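Putative lipoate-protein ligase A subunit 2 (Thermoplasma acidophilum DSM 1728, PDB 3R07) is the small second subunit of a putative lipoate-protein ligase, an alpha+beta domain of the family named for the bacterial ligase C-terminus, and docks against another protein chain. Local coordinates at residues L18-L23 with H34-F39; N28-I33 with D52-S57; K61-I66 with D83-L88. All blocks are in the same frame, centred on the assembly; numbering follows the deposited sequence.

Contact 1 of 3, residues L18-L23 with H34-F39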
loop_
_atom_site.group_PDB
_atom_site.type_symbol
_atom_site.label_atom_id
_atom_site.label_comp_id
_atom_site.label_asym_id
_atom_site.label_seq_id
_atom_site.Cartn_x
_atom_site.Cartn_y
_atom_site.Cartn_z
ATOM N N LEU B 18 8.745 -7.731 -3.258
ATOM C CA LEU B 18 8.914 -9.153 -3.095
ATOM C C LEU B 18 7.893 -9.807 -4.009
ATOM O O LEU B 18 6.704 -9.631 -3.827
ATOM C CB LEU B 18 8.701 -9.540 -1.624
ATOM C CG LEU B 18 9.035 -10.964 -1.145
ATOM C CD1 LEU B 18 10.530 -11.187 -0.848
ATOM C CD2 LEU B 18 8.224 -11.338 0.090
ATOM N N ILE B 19 8.358 -10.522 -5.022
ATOM C CA ILE B 19 7.463 -11.291 -5.884
ATOM C C ILE B 19 7.360 -12.741 -5.401
ATOM O O ILE B 19 8.373 -13.411 -5.224
ATOM C CB ILE B 19 7.921 -11.251 -7.350
ATOM C CG1 ILE B 19 8.410 -9.836 -7.711
ATOM C CG2 ILE B 19 6.789 -11.748 -8.263
ATOM C CD1 ILE B 19 8.687 -9.602 -9.175
ATOM N N ARG B 20 6.142 -13.204 -5.124
ATOM C CA ARG B 20 5.910 -14.621 -4.799
ATOM C C ARG B 20 5.243 -15.238 -5.988
ATOM O O ARG B 20 4.316 -14.652 -6.552
ATOM C CB ARG B 20 5.006 -14.814 -3.602
ATOM C CG ARG B 20 5.310 -13.976 -2.400
ATOM C CD ARG B 20 4.513 -14.472 -1.239
ATOM N NE ARG B 20 4.694 -13.644 -0.058
ATOM C CZ ARG B 20 5.698 -13.751 0.810
ATOM N NH1 ARG B 20 6.650 -14.654 0.629
ATOM N NH2 ARG B 20 5.759 -12.946 1.866
ATOM N N VAL B 21 5.716 -16.417 -6.378
ATOM C CA VAL B 21 5.120 -17.148 -7.498
ATOM C C VAL B 21 4.754 -18.557 -7.069
ATOM O O VAL B 21 5.496 -19.164 -6.308
ATOM C CB VAL B 21 6.081 -17.233 -8.711
ATOM C CG1 VAL B 21 5.391 -17.934 -9.814
ATOM C CG2 VAL B 21 6.478 -15.872 -9.202
ATOM N N THR B 22 3.618 -19.066 -7.539
ATOM C CA THR B 22 3.328 -20.508 -7.460
ATOM C C THR B 22 3.031 -21.083 -8.855
ATOM O O THR B 22 2.072 -20.661 -9.515
ATOM C CB THR B 22 2.170 -20.853 -6.477
ATOM O OG1 THR B 22 2.643 -20.761 -5.132
ATOM C CG2 THR B 22 1.646 -22.304 -6.705
ATOM N N LEU B 23 3.862 -22.029 -9.306
ATOM C CA LEU B 23 3.658 -22.657 -10.613
ATOM C C LEU B 23 3.266 -24.107 -10.505
ATOM O O LEU B 23 3.797 -24.854 -9.690
ATOM C CB LEU B 23 4.903 -22.573 -11.480
ATOM C CG LEU B 23 5.194 -21.243 -12.145
ATOM C CD1 LEU B 23 6.323 -20.629 -11.380
ATOM C CD2 LEU B 23 5.599 -21.455 -13.586
ATOM N N HIS B 34 0.132 -18.405 -10.174
ATOM C CA HIS B 34 -0.411 -17.401 -9.304
ATOM C C HIS B 34 0.749 -16.521 -8.914
ATOM O O HIS B 34 1.752 -17.007 -8.415
ATOM C CB HIS B 34 -1.133 -18.047 -8.114
ATOM C CG HIS B 34 -1.303 -17.135 -6.936
ATOM N ND1 HIS B 34 -2.122 -16.018 -6.959
ATOM C CD2 HIS B 34 -0.758 -17.177 -5.692
ATOM C CE1 HIS B 34 -2.061 -15.410 -5.785
ATOM N NE2 HIS B 34 -1.244 -16.096 -4.998
ATOM N N ILE B 35 0.640 -15.231 -9.219
ATOM C CA ILE B 35 1.659 -14.259 -8.844
ATOM C C ILE B 35 1.111 -13.320 -7.761
ATOM O O ILE B 35 -0.006 -12.811 -7.861
ATOM C CB ILE B 35 2.140 -13.437 -10.042
ATOM C CG1 ILE B 35 2.507 -14.355 -11.210
ATOM C CG2 ILE B 35 3.322 -12.589 -9.649
ATOM C CD1 ILE B 35 2.739 -13.650 -12.531
ATOM N N SER B 36 1.897 -13.101 -6.710
ATOM C CA SER B 36 1.434 -12.269 -5.626
ATOM C C SER B 36 2.596 -11.521 -5.017
ATOM O O SER B 36 3.716 -11.625 -5.486
ATOM C CB SER B 36 0.686 -13.099 -4.583
ATOM O OG SER B 36 1.533 -14.032 -3.949
ATOM N N GLY B 37 2.304 -10.727 -3.990
ATOM C CA GLY B 37 3.336 -10.085 -3.197
ATOM C C GLY B 37 3.287 -8.586 -3.162
ATOM O O GLY B 37 2.267 -7.965 -3.448
ATOM N N ASP B 38 4.432 -8.015 -2.821
ATOM C CA ASP B 38 4.563 -6.624 -2.425
ATOM C C ASP B 38 5.173 -5.861 -3.610
ATOM O O ASP B 38 6.385 -5.894 -3.865
ATOM C CB ASP B 38 5.417 -6.605 -1.155
ATOM C CG ASP B 38 5.997 -5.253 -0.821
ATOM O OD1 ASP B 38 5.713 -4.230 -1.506
ATOM O OD2 ASP B 38 6.781 -5.216 0.159
ATOM N N PHE B 39 4.308 -5.208 -4.367
ATOM C CA PHE B 39 4.748 -4.400 -5.479
ATOM C C PHE B 39 3.616 -3.528 -6.002
ATOM O O PHE B 39 2.454 -3.615 -5.557
ATOM C CB PHE B 39 5.336 -5.273 -6.607
ATOM C CG PHE B 39 4.417 -6.381 -7.082
ATOM C CD1 PHE B 39 3.546 -6.176 -8.141
ATOM C CD2 PHE B 39 4.450 -7.640 -6.485
ATOM C CE1 PHE B 39 2.708 -7.196 -8.572
ATOM C CE2 PHE B 39 3.621 -8.653 -6.925
ATOM C CZ PHE B 39 2.745 -8.427 -7.969
#
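Residues L18 to T22 pair with D38 to H34 as the far ends of a beta hairpin formed by strands 18-26 and 29-36. Their short axes approach to 4.8 Å and run antiparallel at 165°. Six backbone bonds define the register: L18, R20 and T22 each exchange two with D38, S36 and H34 in turn, for example R20 N to S36 O at 2.9 Å. V21 and I35 form a non-hydrogen-bonded pair between these rungs, with I35 CA also lying 3.5 Å from R20 O. At G37 the chain turns a corner with phi at 121°, where a CB would be jammed against the preceding carbonyl O.

Side chains divide between two faces. V21 and I35 share the inner one, covered by helices 83-88 and 46-54; I19 CG2 lies beside I35 CG2 at 3.8 Å. L18, R20 and S36 project from the other. S36 OG sits between its backbone N and carbonyl carbon (chi1 65°), 3.6 Å from R20 CB, and bonds to an acidic side chain of the other protein chain. R20 NE makes a salt bridge to an acidic side chain of that chain, so the R20 and S36 part of this face lies in the interface. Beyond the corner, the F39 ring stacks on an aromatic side chain of the other protein and turns its edge to the strand, with CD2 4.0 Å from L18 O.

Contact 2 of 3, residues N28-I33 with D52-S57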
loop_
_atom_site.group_PDB
_atom_site.type_symbol
_atom_site.label_atom_id
_atom_site.label_comp_id
_atom_site.label_asym_id
_atom_site.label_seq_id
_atom_site.Cartn_x
_atom_site.Cartn_y
_atom_site.Cartn_z
ATOM N N ASN B 28 6.508 -29.791 -19.474
ATOM C CA ASN B 28 7.267 -28.588 -19.818
ATOM C C ASN B 28 6.314 -27.368 -19.855
ATOM O O ASN B 28 6.714 -26.238 -20.158
ATOM C CB ASN B 28 7.981 -28.814 -21.175
ATOM C CG ASN B 28 9.356 -28.115 -21.271
ATOM O OD1 ASN B 28 10.208 -28.216 -20.372
ATOM N ND2 ASN B 28 9.577 -27.421 -22.387
ATOM N N ARG B 29 5.060 -27.618 -19.491
ATOM C CA ARG B 29 3.964 -26.732 -19.796
ATOM C C ARG B 29 3.272 -26.222 -18.520
ATOM O O ARG B 29 3.099 -26.960 -17.542
ATOM C CB ARG B 29 2.987 -27.483 -20.702
ATOM C CG ARG B 29 2.135 -26.616 -21.617
ATOM C CD ARG B 29 0.736 -26.466 -21.045
ATOM N NE ARG B 29 0.132 -27.776 -20.817
ATOM C CZ ARG B 29 -1.066 -27.993 -20.277
ATOM N NH1 ARG B 29 -1.832 -26.981 -19.891
ATOM N NH2 ARG B 29 -1.498 -29.243 -20.120
ATOM N N ILE B 30 2.875 -24.950 -18.546
ATOM C CA ILE B 30 2.350 -24.265 -17.370
ATOM C C ILE B 30 0.854 -24.511 -17.259
ATOM O O ILE B 30 0.075 -24.053 -18.096
ATOM C CB ILE B 30 2.665 -22.748 -17.411
ATOM C CG1 ILE B 30 4.179 -22.507 -17.259
ATOM C CG2 ILE B 30 1.862 -22.003 -16.330
ATOM C CD1 ILE B 30 4.627 -21.099 -17.579
ATOM N N LYS B 31 0.456 -25.251 -16.230
ATOM C CA LYS B 31 -0.933 -25.635 -16.062
ATOM C C LYS B 31 -1.652 -24.542 -15.298
ATOM O O LYS B 31 -2.791 -24.192 -15.611
ATOM C CB LYS B 31 -1.019 -26.968 -15.316
ATOM C CG LYS B 31 -2.414 -27.530 -15.164
ATOM C CD LYS B 31 -2.396 -28.916 -14.520
ATOM C CE LYS B 31 -3.842 -29.424 -14.336
ATOM N NZ LYS B 31 -3.926 -30.895 -14.006
ATOM N N ASP B 32 -0.980 -24.028 -14.272
ATOM C CA ASP B 32 -1.469 -22.895 -13.522
ATOM C C ASP B 32 -0.344 -22.014 -12.997
ATOM O O ASP B 32 0.814 -22.451 -12.877
ATOM C CB ASP B 32 -2.361 -23.332 -12.378
ATOM C CG ASP B 32 -3.521 -22.377 -12.166
ATOM O OD1 ASP B 32 -3.536 -21.289 -12.808
ATOM O OD2 ASP B 32 -4.430 -22.723 -11.370
ATOM N N ILE B 33 -0.696 -20.761 -12.706
ATOM C CA ILE B 33 0.239 -19.815 -12.124
ATOM C C ILE B 33 -0.503 -18.785 -11.271
ATOM O O ILE B 33 -1.634 -18.378 -11.569
ATOM C CB ILE B 33 1.215 -19.185 -13.204
ATOM C CG1 ILE B 33 2.189 -18.179 -12.571
ATOM C CG2 ILE B 33 0.450 -18.614 -14.408
ATOM C CD1 ILE B 33 3.288 -17.711 -13.475
ATOM N N ASP B 52 -2.557 -14.943 -17.240
ATOM C CA ASP B 52 -3.281 -15.504 -18.389
ATOM C C ASP B 52 -2.360 -15.843 -19.551
ATOM O O ASP B 52 -2.607 -16.795 -20.287
ATOM C CB ASP B 52 -4.369 -14.538 -18.866
ATOM C CG ASP B 52 -5.563 -14.486 -17.919
ATOM O OD1 ASP B 52 -5.576 -15.286 -16.945
ATOM O OD2 ASP B 52 -6.481 -13.650 -18.149
ATOM N N MET B 53 -1.301 -15.056 -19.695
ATOM C CA MET B 53 -0.355 -15.211 -20.783
ATOM C C MET B 53 0.542 -16.408 -20.556
ATOM O O MET B 53 0.712 -17.225 -21.450
ATOM C CB MET B 53 0.464 -13.933 -20.962
ATOM C CG MET B 53 -0.351 -12.799 -21.600
ATOM S SD MET B 53 0.518 -11.218 -21.616
ATOM C CE MET B 53 -0.609 -10.324 -22.703
ATOM N N LEU B 54 1.086 -16.519 -19.349
ATOM C CA LEU B 54 1.913 -17.656 -18.962
ATOM C C LEU B 54 1.152 -19.002 -18.955
ATOM O O LEU B 54 1.727 -20.038 -19.296
ATOM C CB LEU B 54 2.599 -17.377 -17.625
ATOM C CG LEU B 54 3.649 -16.262 -17.666
ATOM C CD1 LEU B 54 3.774 -15.509 -16.338
ATOM C CD2 LEU B 54 4.988 -16.806 -18.085
ATOM N N ARG B 55 -0.129 -18.975 -18.591
ATOM C CA ARG B 55 -1.003 -20.149 -18.634
ATOM C C ARG B 55 -1.675 -20.392 -20.027
ATOM O O ARG B 55 -2.466 -19.557 -20.503
ATOM C CB ARG B 55 -2.069 -20.004 -17.541
ATOM C CG ARG B 55 -2.846 -21.287 -17.228
ATOM C CD ARG B 55 -3.925 -21.144 -16.129
ATOM N NE ARG B 55 -4.726 -19.949 -16.327
ATOM C CZ ARG B 55 -4.691 -18.874 -15.544
ATOM N NH1 ARG B 55 -3.920 -18.856 -14.471
ATOM N NH2 ARG B 55 -5.438 -17.816 -15.835
ATOM N N GLY B 56 -1.363 -21.489 -20.722
ATOM C CA GLY B 56 -0.235 -22.351 -20.466
ATOM C C GLY B 56 0.675 -22.298 -21.673
ATOM O O GLY B 56 0.331 -22.772 -22.748
ATOM N N SER B 57 1.824 -21.673 -21.488
ATOM C CA SER B 57 2.901 -21.670 -22.450
ATOM C C SER B 57 3.904 -22.682 -21.968
ATOM O O SER B 57 3.593 -23.518 -21.138
ATOM C CB SER B 57 3.569 -20.295 -22.474
ATOM O OG SER B 57 2.630 -19.264 -22.727
#
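I30 and I33 on the strand meet L54 at the end of helix 46-54, the close-packed side of the contact. I33 CD1 reaches L54 CD1 at 3.6 Å, the two side chains crossing at a slant. I30 CB lies 3.4 Å from L54 O. Past the helix end the chain runs through a cis peptide between R55 and G56, and I30 N then donates to S57 O at 3.0 Å.

The solvent side is more open and polar. R55 lays its CD 3.3 Å from K31 O, and its NH1 makes a salt bridge to D32 OD1 at 3.0 Å, approaching almost along the C-O bond but bent at the hydrogen (134°). The carboxylate and guanidinium planes stand 83° apart. OD1 also accepts from I33 N, above the carboxylate plane, while R55 NH2 has a second salt bridge to D52 OD1 (2.8 Å), so the arginine links strand and helix charges.

K31 and D32 both face D24, a classic beta bulge in strand 29-36. On the buried side, L54 is enclosed further by I62 and I65 of helix 62-70 and L88 of helix 83-88, and I30 packs on L23 of strand 18-26.

Contact 3 of 3, residues K61-I66 with D83-L88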
loop_
_atom_site.group_PDB
_atom_site.type_symbol
_atom_site.label_atom_id
_atom_site.label_comp_id
_atom_site.label_asym_id
_atom_site.label_seq_id
_atom_site.Cartn_x
_atom_site.Cartn_y
_atom_site.Cartn_z
ATOM N N LYS B 61 9.725 -20.633 -23.073
ATOM C CA LYS B 61 9.396 -19.328 -23.641
ATOM C C LYS B 61 8.685 -18.397 -22.643
ATOM O O LYS B 61 7.622 -17.829 -22.926
ATOM C CB LYS B 61 8.608 -19.506 -24.942
ATOM C CG LYS B 61 9.431 -20.243 -26.009
ATOM C CD LYS B 61 8.919 -20.005 -27.428
ATOM C CE LYS B 61 9.905 -20.540 -28.461
ATOM N NZ LYS B 61 9.711 -19.860 -29.772
ATOM N N ILE B 62 9.303 -18.254 -21.471
ATOM C CA ILE B 62 8.823 -17.390 -20.401
ATOM C C ILE B 62 9.213 -15.932 -20.672
ATOM O O ILE B 62 8.362 -15.038 -20.614
ATOM C CB ILE B 62 9.363 -17.886 -19.017
ATOM C CG1 ILE B 62 8.411 -18.920 -18.410
ATOM C CG2 ILE B 62 9.610 -16.723 -18.028
ATOM C CD1 ILE B 62 8.844 -19.430 -17.032
ATOM N N ASN B 63 10.499 -15.707 -20.972
ATOM C CA ASN B 63 11.045 -14.372 -21.234
ATOM C C ASN B 63 10.317 -13.709 -22.386
ATOM O O ASN B 63 10.004 -12.533 -22.326
ATOM C CB ASN B 63 12.542 -14.445 -21.525
ATOM C CG ASN B 63 13.341 -15.009 -20.361
ATOM O OD1 ASN B 63 12.820 -15.758 -19.531
ATOM N ND2 ASN B 63 14.618 -14.654 -20.295
ATOM N N ASP B 64 10.033 -14.482 -23.426
ATOM C CA ASP B 64 9.211 -13.998 -24.538
ATOM C C ASP B 64 7.951 -13.325 -24.012
ATOM O O ASP B 64 7.592 -12.242 -24.462
ATOM C CB ASP B 64 8.816 -15.147 -25.489
ATOM C CG ASP B 64 10.016 -15.775 -26.212
ATOM O OD1 ASP B 64 11.184 -15.465 -25.848
ATOM O OD2 ASP B 64 9.774 -16.592 -27.143
ATOM N N ILE B 65 7.303 -13.985 -23.054
ATOM C CA ILE B 65 6.040 -13.550 -22.459
ATOM C C ILE B 65 6.247 -12.314 -21.560
ATOM O O ILE B 65 5.439 -11.388 -21.593
ATOM C CB ILE B 65 5.362 -14.727 -21.674
ATOM C CG1 ILE B 65 5.147 -15.956 -22.577
ATOM C CG2 ILE B 65 4.066 -14.288 -20.976
ATOM C CD1 ILE B 65 3.885 -15.933 -23.449
ATOM N N ILE B 66 7.333 -12.297 -20.787
ATOM C CA ILE B 66 7.618 -11.178 -19.888
ATOM C C ILE B 66 7.861 -9.882 -20.685
ATOM O O ILE B 66 7.168 -8.859 -20.471
ATOM C CB ILE B 66 8.795 -11.486 -18.919
ATOM C CG1 ILE B 66 8.310 -12.096 -17.602
ATOM C CG2 ILE B 66 9.508 -10.215 -18.508
ATOM C CD1 ILE B 66 7.035 -12.877 -17.681
ATOM N N ASP B 83 13.248 -9.076 -12.964
ATOM C CA ASP B 83 12.834 -9.516 -11.619
ATOM C C ASP B 83 11.743 -10.597 -11.660
ATOM O O ASP B 83 11.743 -11.514 -10.846
ATOM C CB ASP B 83 12.350 -8.332 -10.778
ATOM C CG ASP B 83 13.490 -7.554 -10.133
ATOM O OD1 ASP B 83 14.259 -8.148 -9.338
ATOM O OD2 ASP B 83 13.592 -6.332 -10.397
ATOM N N PHE B 84 10.806 -10.472 -12.596
ATOM C CA PHE B 84 9.810 -11.515 -12.843
ATOM C C PHE B 84 10.420 -12.748 -13.526
ATOM O O PHE B 84 9.799 -13.814 -13.570
ATOM C CB PHE B 84 8.651 -10.971 -13.675
ATOM C CG PHE B 84 7.764 -10.030 -12.926
ATOM C CD1 PHE B 84 6.742 -10.514 -12.113
ATOM C CD2 PHE B 84 7.942 -8.659 -13.028
ATOM C CE1 PHE B 84 5.909 -9.645 -11.412
ATOM C CE2 PHE B 84 7.112 -7.782 -12.331
ATOM C CZ PHE B 84 6.095 -8.276 -11.517
ATOM N N ILE B 85 11.630 -12.584 -14.063
ATOM C CA ILE B 85 12.419 -13.686 -14.604
ATOM C C ILE B 85 13.029 -14.499 -13.459
ATOM O O ILE B 85 12.834 -15.708 -13.401
ATOM C CB ILE B 85 13.470 -13.167 -15.632
ATOM C CG1 ILE B 85 12.809 -13.070 -17.010
ATOM C CG2 ILE B 85 14.737 -14.050 -15.684
ATOM C CD1 ILE B 85 13.043 -11.752 -17.711
ATOM N N GLN B 86 13.733 -13.840 -12.539
ATOM C CA GLN B 86 14.269 -14.529 -11.368
ATOM C C GLN B 86 13.169 -15.200 -10.530
ATOM O O GLN B 86 13.349 -16.319 -10.052
ATOM C CB GLN B 86 15.128 -13.598 -10.490
ATOM C CG GLN B 86 16.490 -13.173 -11.082
ATOM C CD GLN B 86 17.207 -14.295 -11.837
ATOM O OE1 GLN B 86 17.418 -14.203 -13.047
ATOM N NE2 GLN B 86 17.572 -15.356 -11.128
ATOM N N ALA B 87 12.037 -14.514 -10.373
ATOM C CA ALA B 87 10.895 -15.013 -9.594
ATOM C C ALA B 87 10.318 -16.303 -10.165
ATOM O O ALA B 87 10.049 -17.257 -9.443
ATOM C CB ALA B 87 9.814 -13.951 -9.533
ATOM N N LEU B 88 10.159 -16.299 -11.479
ATOM C CA LEU B 88 9.510 -17.346 -12.237
ATOM C C LEU B 88 10.436 -18.486 -12.684
ATOM O O LEU B 88 9.969 -19.423 -13.331
ATOM C CB LEU B 88 8.933 -16.693 -13.478
ATOM C CG LEU B 88 7.545 -17.021 -13.973
ATOM C CD1 LEU B 88 6.571 -17.003 -12.832
ATOM C CD2 LEU B 88 7.186 -15.942 -14.962
#
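I66 carries the fit between two helices whose directions differ by 144°, presenting a different branch to each of three residues. Its CG1 lies 4.1 Å from F84 CB, CG2 lies 3.9 Å from I85 CD1, and CD1 lies 4.1 Å from L88 CD2; it thus fills the hollow that these three side chains outline on helix 83-88. The axes come within 10.2 Å, a spacing that the interposed isoleucine and leucine side chains account for.

The reverse fit is made by L88 and I85. L88 pushes CD2 between I62 and I66, 4.0 Å from I62 CG2, while I62 CD1 reaches over to L88 O at 3.9 Å. I85 occupies the neighbouring hollow between N63 and I66. N63 crosses it at about a right angle, with OD1 3.7 Å from I85 CG1. F84 contributes only its root: CB touches I66, and the ring leads away toward I19 of strand 18-26.

L88 continues inward onto V21, L23 and L54, and I66 onto L50, so the helix pair belongs to the core above the sheet. Chemically the contact is almost wholly aliphatic, and the amide of N63 brushes I85 without bonding across the interface. The cohesion of this contact therefore probably comes mainly from burying branched side chains, with shape rather than directed bonds between the two segments governing their fit.

Overall arrangement
The three contacts build a two-layer alpha+beta fold, with the helices on one face of the antiparallel sheet 5-13, 18-26, 29-36. Contact 1 lies along the hairpin, contact 2 fastens its outer strand 29-36 to helix 46-54, and contact 3 joins helices 62-70 and 83-88. Centres are about 15 Å apart for contacts 1 and 2, and about 12 Å for either with contact 3. Contacts 1 and 2 interleave along the chain; contact 3 opens after both have closed. L88 of contact 3 packs on V21 of contact 1 and on I33 and L54 of contact 2. Helices and sheet thus share one core, while the open end of the hairpin, in contact 1, alone meets the other protein chain.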